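Local coordinates for peptidase M16 C-terminal domain-containing protein (Enterococcus faecalis, PDB 3D3Y) that is of unknown function but is related to the M16 metallopeptidases and probably binds a metal ion, at residues K23-L28 with I90-N96; D149-Y153 with E248-L252; L257-Y261 with V329-I333. All coordinates share one frame. Numbering follows the deposited sequence.

Interaction 1: K23-L28 with I90-N96; sequences KTVRLL and ISMNIVN
Two antiparallel strands of the N-terminal mixed sheet of this M16-like protein meet here, 24-28 beside 90-95, with axes 4.5 Å apart at closest approach and 161° between their directions. Both backbones are extended. At Ile-90, O takes a CA-H...O contact from Leu-28 CA (3.3 Å), while the side chain leads toward helix 105-118. Ser-91 faces Leu-28 in a non-hydrogen-bonded pair (CA-CA 4.6 Å). Met-92, a selenomethionine, forms a hydrogen-bonded pair with Leu-27: Leu-27 N to Met-92 O 2.8 Å, Met-92 N to Leu-27 O 2.9 Å. Asn-93, opposite Arg-26, takes chi1 t, and its ND2 donates to Thr-24 OG1 (2.9 Å) and weakly to Val-25 O (3.4 Å); the same ND2 lies over one face of the Arg-26 guanidinium. Ile-94 (chi1 p) closes the second hydrogen-bonded pair, its O receiving Val-25 N at 2.7 Å and its N reaching Val-25 O at 3.0 Å. Its CD1 meets Leu-27 CD1 at 3.8 Å, on the apolar face shared with Val-25 and Met-92. Val-95 pairs with Thr-24, side chains diverging. Asn-96 OD1 accepts from His-98 N, Asn-96 N donates to Lys-23 O (3.1 Å), and one water joins Asn-96 ND2 (3.0 Å) to Thr-24 O (2.8 Å).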
loop_
_atom_site.group_PDB
_atom_site.type_symbol
_atom_site.label_atom_id
_atom_site.label_comp_id
_atom_site.label_asym_id
_atom_site.label_seq_id
_atom_site.Cartn_x
_atom_site.Cartn_y
_atom_site.Cartn_z
ATOM N N LYS A 23 23.684 10.757 -0.020
ATOM C CA LYS A 23 24.242 11.856 -0.812
ATOM C C LYS A 23 23.121 12.623 -1.513
ATOM O O LYS A 23 23.358 13.638 -2.167
ATOM C CB LYS A 23 25.234 11.311 -1.853
ATOM C CG LYS A 23 26.425 10.586 -1.258
ATOM C CD LYS A 23 27.389 10.160 -2.359
ATOM C CE LYS A 23 28.424 9.221 -1.824
ATOM N NZ LYS A 23 29.414 9.930 -0.967
ATOM N N THR A 24 21.901 12.109 -1.398
ATOM C CA THR A 24 20.738 12.780 -1.943
ATOM C C THR A 24 19.759 13.100 -0.831
ATOM O O THR A 24 19.909 12.621 0.300
ATOM C CB THR A 24 19.982 11.907 -2.953
ATOM O OG1 THR A 24 19.514 10.720 -2.292
ATOM C CG2 THR A 24 20.878 11.552 -4.160
ATOM N N VAL A 25 18.736 13.875 -1.197
ATOM C CA VAL A 25 17.695 14.330 -0.285
ATOM C C VAL A 25 16.364 13.835 -0.853
ATOM O O VAL A 25 16.067 14.056 -2.023
ATOM C CB VAL A 25 17.687 15.843 -0.165
ATOM C CG1 VAL A 25 16.532 16.302 0.733
ATOM C CG2 VAL A 25 19.035 16.334 0.412
ATOM N N ARG A 26 15.607 13.098 -0.042
ATOM C CA ARG A 26 14.315 12.609 -0.472
ATOM C C ARG A 26 13.289 13.555 0.095
ATOM O O ARG A 26 13.416 14.002 1.253
ATOM C CB ARG A 26 14.056 11.234 0.103
ATOM C CG ARG A 26 15.164 10.273 -0.106
ATOM C CD ARG A 26 14.825 9.343 -1.217
ATOM N NE ARG A 26 15.966 8.497 -1.552
ATOM C CZ ARG A 26 16.055 7.820 -2.691
ATOM N NH1 ARG A 26 15.047 7.895 -3.571
ATOM N NH2 ARG A 26 17.139 7.086 -2.946
ATOM N N LEU A 27 12.273 13.831 -0.713
ATOM C CA LEU A 27 11.127 14.619 -0.307
ATOM C C LEU A 27 9.861 13.832 -0.578
ATOM O O LEU A 27 9.736 13.149 -1.621
ATOM C CB LEU A 27 11.052 15.933 -1.091
ATOM C CG LEU A 27 12.180 16.963 -0.959
ATOM C CD1 LEU A 27 13.272 16.645 -1.960
ATOM C CD2 LEU A 27 11.607 18.334 -1.230
ATOM N N LEU A 28 8.922 13.931 0.361
ATOM C CA LEU A 28 7.621 13.273 0.240
ATOM C C LEU A 28 6.573 14.241 0.702
ATOM O O LEU A 28 6.657 14.763 1.826
ATOM C CB LEU A 28 7.582 11.988 1.063
ATOM C CG LEU A 28 6.217 11.304 1.267
ATOM C CD1 LEU A 28 5.638 10.718 -0.063
ATOM C CD2 LEU A 28 6.395 10.241 2.356
ATOM N N ILE A 90 3.493 12.396 -3.353
ATOM C CA ILE A 90 4.365 13.067 -4.326
ATOM C C ILE A 90 5.767 12.915 -3.790
ATOM O O ILE A 90 6.060 13.309 -2.653
ATOM C CB ILE A 90 4.027 14.561 -4.450
ATOM C CG1 ILE A 90 2.573 14.743 -4.923
ATOM C CG2 ILE A 90 5.012 15.287 -5.389
ATOM C CD1 ILE A 90 2.091 16.212 -4.782
ATOM N N SER A 91 6.626 12.313 -4.608
ATOM C CA SER A 91 7.987 11.979 -4.183
ATOM C C SER A 91 8.990 12.668 -5.092
ATOM O O SER A 91 8.752 12.777 -6.310
ATOM C CB SER A 91 8.186 10.460 -4.314
ATOM O OG SER A 91 7.292 9.768 -3.433
HETATM N N MSE A 92 10.127 13.065 -4.504
HETATM C CA MSE A 92 11.261 13.599 -5.235
HETATM C C MSE A 92 12.548 13.130 -4.586
HETATM O O MSE A 92 12.627 12.983 -3.350
HETATM C CB MSE A 92 11.282 15.120 -5.201
HETATM C CG MSE A 92 10.381 15.804 -6.151
HETATM SE SE MSE A 92 10.710 17.733 -6.133
HETATM C CE MSE A 92 12.104 17.948 -7.408
ATOM N N ASN A 93 13.557 12.923 -5.425
ATOM C CA ASN A 93 14.940 12.626 -5.003
ATOM C C ASN A 93 15.819 13.664 -5.727
ATOM O O ASN A 93 15.696 13.859 -6.952
ATOM C CB ASN A 93 15.307 11.186 -5.397
ATOM C CG ASN A 93 16.589 10.655 -4.707
ATOM O OD1 ASN A 93 17.330 9.838 -5.297
ATOM N ND2 ASN A 93 16.834 11.073 -3.467
ATOM N N ILE A 94 16.645 14.372 -4.970
ATOM C CA ILE A 94 17.555 15.393 -5.501
ATOM C C ILE A 94 18.943 15.212 -4.920
ATOM O O ILE A 94 19.104 14.723 -3.783
ATOM C CB ILE A 94 17.056 16.816 -5.151
ATOM C CG1 ILE A 94 17.014 17.006 -3.625
ATOM C CG2 ILE A 94 15.672 17.018 -5.731
ATOM C CD1 ILE A 94 16.441 18.327 -3.185
ATOM N N VAL A 95 19.953 15.606 -5.686
ATOM C CA VAL A 95 21.328 15.522 -5.219
ATOM C C VAL A 95 21.534 16.643 -4.208
ATOM O O VAL A 95 21.034 17.736 -4.408
ATOM C CB VAL A 95 22.335 15.699 -6.372
ATOM C CG1 VAL A 95 23.734 15.682 -5.837
ATOM C CG2 VAL A 95 22.167 14.616 -7.480
ATOM N N ASN A 96 22.242 16.365 -3.121
ATOM C CA ASN A 96 22.525 17.379 -2.074
ATOM C C ASN A 96 23.457 18.482 -2.617
ATOM O O ASN A 96 24.340 18.196 -3.446
ATOM C CB ASN A 96 23.122 16.677 -0.854
ATOM C CG ASN A 96 23.238 17.586 0.361
ATOM O OD1 ASN A 96 24.032 18.528 0.358
ATOM N ND2 ASN A 96 22.435 17.307 1.409
HETATM O O HOH W 1 21.672 14.411 1.644
#

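Interaction 2: D149-Y153 with E248-L252; sequences DKQTY and EREVL
The first turn of helix 150-162 stands beside the extended segment 248-252, touching it through side chains alone; the nearest CA atoms, those of Lys-150 and Leu-252, are 8.5 Å apart. Charge comes first: Lys-150, with chi1 and chi2 both m and the rest of the chain t, brings NZ to Glu-250 OE1 in a 2.9 Å salt bridge, and NZ also bonds weakly to Val-147 O. A hydrogen bond from a neutral hydroxyl to a carboxylate sits one helical turn on, where Tyr-153 (chi1 t) donates from OH to Glu-248 OE1 at 2.6 Å. Alternate strand residues thus serve positions i and i+3 of the helix. Van der Waals packing adds Lys-150 CG against Leu-252 CD2 at 3.6 Å. At the N-cap, just ahead of the helix, Asp-149 OD1 accepts from Thr-152 N (3.0 Å), and Tyr-153 N donates to Asp-149 O (2.8 Å). The arrangement is an N-capped helix start tied by polar side chains to an outermost strand of the mixed beta sheet in the C-terminal half.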
loop_
_atom_site.group_PDB
_atom_site.type_symbol
_atom_site.label_atom_id
_atom_site.label_comp_id
_atom_site.label_asym_id
_atom_site.label_seq_id
_atom_site.Cartn_x
_atom_site.Cartn_y
_atom_site.Cartn_z
ATOM N N ASP A 149 -4.645 -10.195 -15.308
ATOM C CA ASP A 149 -3.888 -11.146 -14.509
ATOM C C ASP A 149 -4.866 -11.818 -13.563
ATOM O O ASP A 149 -5.377 -11.188 -12.612
ATOM C CB ASP A 149 -2.789 -10.452 -13.733
ATOM C CG ASP A 149 -1.938 -11.428 -12.954
ATOM O OD1 ASP A 149 -2.447 -12.029 -11.987
ATOM O OD2 ASP A 149 -0.772 -11.614 -13.322
ATOM N N LYS A 150 -5.137 -13.091 -13.823
ATOM C CA LYS A 150 -6.220 -13.795 -13.119
ATOM C C LYS A 150 -5.978 -14.043 -11.632
ATOM O O LYS A 150 -6.939 -14.132 -10.850
ATOM C CB LYS A 150 -6.597 -15.080 -13.847
ATOM C CG LYS A 150 -7.150 -14.840 -15.255
ATOM C CD LYS A 150 -8.255 -13.799 -15.236
ATOM C CE LYS A 150 -8.737 -13.530 -16.662
ATOM N NZ LYS A 150 -9.673 -12.383 -16.684
ATOM N N GLN A 151 -4.718 -14.160 -11.243
ATOM C CA GLN A 151 -4.371 -14.224 -9.821
ATOM C C GLN A 151 -4.743 -12.920 -9.116
ATOM O O GLN A 151 -5.371 -12.958 -8.073
ATOM C CB GLN A 151 -2.891 -14.607 -9.598
ATOM C CG GLN A 151 -2.325 -14.289 -8.173
ATOM C CD GLN A 151 -1.114 -15.144 -7.789
ATOM O OE1 GLN A 151 -0.506 -15.811 -8.627
ATOM N NE2 GLN A 151 -0.771 -15.136 -6.504
ATOM N N THR A 152 -4.365 -11.785 -9.709
ATOM C CA THR A 152 -4.676 -10.475 -9.178
ATOM C C THR A 152 -6.186 -10.285 -9.166
ATOM O O THR A 152 -6.735 -9.876 -8.151
ATOM C CB THR A 152 -3.976 -9.331 -9.964
ATOM O OG1 THR A 152 -2.573 -9.596 -10.021
ATOM C CG2 THR A 152 -4.169 -7.986 -9.272
ATOM N N TYR A 153 -6.852 -10.610 -10.270
ATOM C CA TYR A 153 -8.300 -10.493 -10.333
ATOM C C TYR A 153 -8.993 -11.253 -9.166
ATOM O O TYR A 153 -9.858 -10.705 -8.474
ATOM C CB TYR A 153 -8.846 -10.973 -11.681
ATOM C CG TYR A 153 -10.362 -10.903 -11.699
ATOM C CD1 TYR A 153 -11.012 -9.670 -11.799
ATOM C CD2 TYR A 153 -11.136 -12.037 -11.538
ATOM C CE1 TYR A 153 -12.393 -9.583 -11.770
ATOM C CE2 TYR A 153 -12.524 -11.968 -11.520
ATOM C CZ TYR A 153 -13.141 -10.732 -11.630
ATOM O OH TYR A 153 -14.520 -10.634 -11.608
ATOM N N GLU A 248 -17.167 -17.426 -9.799
ATOM C CA GLU A 248 -17.316 -16.871 -11.132
ATOM C C GLU A 248 -16.677 -17.830 -12.112
ATOM O O GLU A 248 -15.650 -18.443 -11.811
ATOM C CB GLU A 248 -16.681 -15.483 -11.238
ATOM C CG GLU A 248 -17.322 -14.443 -10.318
ATOM C CD GLU A 248 -16.713 -13.057 -10.450
ATOM O OE1 GLU A 248 -15.939 -12.829 -11.404
ATOM O OE2 GLU A 248 -16.998 -12.201 -9.574
ATOM N N ARG A 249 -17.288 -17.964 -13.285
ATOM C CA ARG A 249 -16.747 -18.814 -14.331
ATOM C C ARG A 249 -16.182 -17.985 -15.459
ATOM O O ARG A 249 -16.804 -17.001 -15.883
ATOM C CB ARG A 249 -17.832 -19.720 -14.886
ATOM C CG ARG A 249 -18.360 -20.759 -13.909
ATOM C CD ARG A 249 -19.149 -21.846 -14.670
ATOM N NE ARG A 249 -18.255 -22.884 -15.192
ATOM C CZ ARG A 249 -18.217 -24.155 -14.769
ATOM N NH1 ARG A 249 -19.048 -24.587 -13.812
ATOM N NH2 ARG A 249 -17.338 -25.001 -15.305
ATOM N N GLU A 250 -15.003 -18.398 -15.950
ATOM C CA GLU A 250 -14.312 -17.711 -17.031
ATOM C C GLU A 250 -13.545 -18.769 -17.787
ATOM O O GLU A 250 -13.266 -19.857 -17.270
ATOM C CB GLU A 250 -13.275 -16.701 -16.487
ATOM C CG GLU A 250 -13.810 -15.425 -15.849
ATOM C CD GLU A 250 -12.727 -14.344 -15.725
ATOM O OE1 GLU A 250 -11.762 -14.393 -16.534
ATOM O OE2 GLU A 250 -12.853 -13.453 -14.841
ATOM N N VAL A 251 -13.172 -18.440 -19.011
ATOM C CA VAL A 251 -12.347 -19.338 -19.820
ATOM C C VAL A 251 -10.943 -19.175 -19.266
ATOM O O VAL A 251 -10.381 -18.075 -19.320
ATOM C CB VAL A 251 -12.375 -18.971 -21.296
ATOM C CG1 VAL A 251 -11.493 -19.923 -22.074
ATOM C CG2 VAL A 251 -13.832 -19.012 -21.874
ATOM N N LEU A 252 -10.383 -20.239 -18.699
ATOM C CA LEU A 252 -9.073 -20.125 -18.034
ATOM C C LEU A 252 -8.364 -21.426 -18.231
ATOM O O LEU A 252 -9.018 -22.442 -18.434
ATOM C CB LEU A 252 -9.252 -19.921 -16.529
ATOM C CG LEU A 252 -10.149 -18.821 -15.943
ATOM C CD1 LEU A 252 -10.509 -19.133 -14.498
ATOM C CD2 LEU A 252 -9.487 -17.462 -16.052
#

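Interaction 3: L257-Y261 with V329-I333; sequences LNLAY and VLRLI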
loop_
_atom_site.group_PDB
_atom_site.type_symbol
_atom_site.label_atom_id
_atom_site.label_comp_id
_atom_site.label_asym_id
_atom_site.label_seq_id
_atom_site.Cartn_x
_atom_site.Cartn_y
_atom_site.Cartn_z
ATOM N N LEU A 257 -8.555 -20.504 -6.353
ATOM C CA LEU A 257 -9.368 -20.720 -5.159
ATOM C C LEU A 257 -8.748 -19.977 -3.988
ATOM O O LEU A 257 -7.651 -20.325 -3.527
ATOM C CB LEU A 257 -9.528 -22.243 -4.877
ATOM C CG LEU A 257 -10.280 -22.626 -3.583
ATOM C CD1 LEU A 257 -11.764 -22.098 -3.595
ATOM C CD2 LEU A 257 -10.237 -24.158 -3.347
ATOM N N ASN A 258 -9.445 -18.948 -3.518
ATOM C CA ASN A 258 -8.910 -18.066 -2.481
ATOM C C ASN A 258 -9.806 -18.013 -1.243
ATOM O O ASN A 258 -11.037 -18.154 -1.340
ATOM C CB ASN A 258 -8.734 -16.626 -3.024
ATOM C CG ASN A 258 -7.785 -16.552 -4.212
ATOM O OD1 ASN A 258 -6.909 -17.413 -4.409
ATOM N ND2 ASN A 258 -7.950 -15.494 -5.019
ATOM N N LEU A 259 -9.199 -17.768 -0.088
ATOM C CA LEU A 259 -9.919 -17.801 1.203
ATOM C C LEU A 259 -9.475 -16.596 2.004
ATOM O O LEU A 259 -8.278 -16.262 2.026
ATOM C CB LEU A 259 -9.572 -19.054 2.022
ATOM C CG LEU A 259 -9.919 -20.463 1.541
ATOM C CD1 LEU A 259 -8.971 -20.925 0.412
ATOM C CD2 LEU A 259 -9.791 -21.385 2.708
ATOM N N ALA A 260 -10.429 -15.978 2.693
ATOM C CA ALA A 260 -10.158 -14.840 3.549
ATOM C C ALA A 260 -10.619 -15.132 4.963
ATOM O O ALA A 260 -11.770 -15.540 5.190
ATOM C CB ALA A 260 -10.862 -13.604 3.023
ATOM N N TYR A 261 -9.738 -14.838 5.917
ATOM C CA TYR A 261 -9.983 -15.063 7.324
ATOM C C TYR A 261 -9.890 -13.759 8.089
ATOM O O TYR A 261 -9.030 -12.936 7.776
ATOM C CB TYR A 261 -8.861 -15.931 7.881
ATOM C CG TYR A 261 -8.680 -17.300 7.279
ATOM C CD1 TYR A 261 -9.186 -18.433 7.909
ATOM C CD2 TYR A 261 -7.937 -17.467 6.113
ATOM C CE1 TYR A 261 -8.988 -19.699 7.361
ATOM C CE2 TYR A 261 -7.712 -18.728 5.567
ATOM C CZ TYR A 261 -8.233 -19.828 6.202
ATOM O OH TYR A 261 -7.988 -21.058 5.655
ATOM N N VAL A 329 -8.971 -29.452 -1.971
ATOM C CA VAL A 329 -8.040 -28.408 -1.577
ATOM C C VAL A 329 -8.553 -27.678 -0.314
ATOM O O VAL A 329 -7.776 -27.388 0.587
ATOM C CB VAL A 329 -7.771 -27.396 -2.717
ATOM C CG1 VAL A 329 -6.924 -26.194 -2.204
ATOM C CG2 VAL A 329 -7.050 -28.070 -3.923
ATOM N N LEU A 330 -9.848 -27.394 -0.220
ATOM C CA LEU A 330 -10.334 -26.718 0.989
ATOM C C LEU A 330 -10.122 -27.577 2.230
ATOM O O LEU A 330 -9.750 -27.063 3.279
ATOM C CB LEU A 330 -11.801 -26.354 0.853
ATOM C CG LEU A 330 -12.188 -25.308 -0.178
ATOM C CD1 LEU A 330 -13.716 -25.261 -0.213
ATOM C CD2 LEU A 330 -11.576 -23.954 0.244
ATOM N N ARG A 331 -10.358 -28.891 2.106
ATOM C CA ARG A 331 -10.134 -29.826 3.241
ATOM C C ARG A 331 -8.642 -29.889 3.637
ATOM O O ARG A 331 -8.310 -29.874 4.825
ATOM C CB ARG A 331 -10.692 -31.229 2.940
ATOM C CG ARG A 331 -12.243 -31.242 2.778
ATOM C CD ARG A 331 -12.834 -32.684 2.603
ATOM N NE ARG A 331 -12.621 -33.269 1.269
ATOM C CZ ARG A 331 -13.481 -33.216 0.241
ATOM N NH1 ARG A 331 -14.652 -32.584 0.341
ATOM N NH2 ARG A 331 -13.160 -33.791 -0.914
ATOM N N LEU A 332 -7.759 -29.930 2.647
ATOM C CA LEU A 332 -6.318 -29.967 2.929
ATOM C C LEU A 332 -5.845 -28.707 3.672
ATOM O O LEU A 332 -5.071 -28.806 4.608
ATOM C CB LEU A 332 -5.509 -30.141 1.637
ATOM C CG LEU A 332 -5.613 -31.494 0.910
ATOM C CD1 LEU A 332 -4.954 -31.471 -0.491
ATOM C CD2 LEU A 332 -5.035 -32.630 1.757
ATOM N N ILE A 333 -6.275 -27.538 3.204
ATOM C CA ILE A 333 -5.955 -26.247 3.850
ATOM C C ILE A 333 -6.449 -26.214 5.303
ATOM O O ILE A 333 -5.704 -25.806 6.226
ATOM C CB ILE A 333 -6.607 -25.075 3.097
ATOM C CG1 ILE A 333 -5.938 -24.873 1.731
ATOM C CG2 ILE A 333 -6.538 -23.760 3.946
ATOM C CD1 ILE A 333 -6.766 -23.939 0.794
#
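Strand 257-261 turns every second side chain, Leu-257, Leu-259 and Tyr-261, toward helix 329-333, while Asn-258 points away. Leu-257 adopts chi1 t and chi2 p, which carries CD2 out to Leu-330 CD2 at 3.8 Å and to Val-329 CG1 at 4.1 Å. Leu-259 takes the m, p combination instead. Its methyls CD1 and CD2 both lie 4.0 Å from Leu-330 CD2, and CD1 also comes within 3.8 Å of Ile-333 CD1. Leu-330 CD2 therefore touches both strand leucines, although the CA-to-CB bond of Leu-330 points sideways; chi1 m with chi2 t swings its end in toward the strand.

This is a helix packed on a beta sheet within the C-terminal alpha/beta half, in the part that matches the M16 inactive-domain family. The axes of the two short segments come within 10.7 Å and cross at -40°, leaving the space between the backbones to be filled mainly by branched aliphatic side chains, with the Tyr-261 ring at one end. Strand 255-262 lies between 411-421 and 314-321 in its sheet, and helix 150-162 covers the other face, touching Asn-258 and Ala-260.

On the helix, Val-329 (chi1 t) and Ile-333 are one turn apart, joined by Ile-333 N to Val-329 O at 3.0 Å. Ile-333 is m, t, so CD1 extends to Leu-259 while CG2 sits 3.5 Å from Tyr-261 OH, the ring having been brought over by chi1 at -60°.

Overall arrangement
Interaction 1 belongs to the N-terminal sheet, and its centre lies about 40 Å from that of interaction 2 and about 44 Å from that of interaction 3, across the centre of the chain. Interactions 2 and 3 share the other sheet: their strands, 244-251 and 255-262, follow each other in sequence, with strand 411-421 between them in the sheet, and the contact centres are about 17 Å apart. Helix 150-162 supplies the partner in interaction 2 and also packs on the strand of interaction 3. Chemistry follows location. Backbone ladder bonds dominate the partly buried strand pair, charged and hydroxyl groups serve the surface contact, and aliphatic packing fills the buried one.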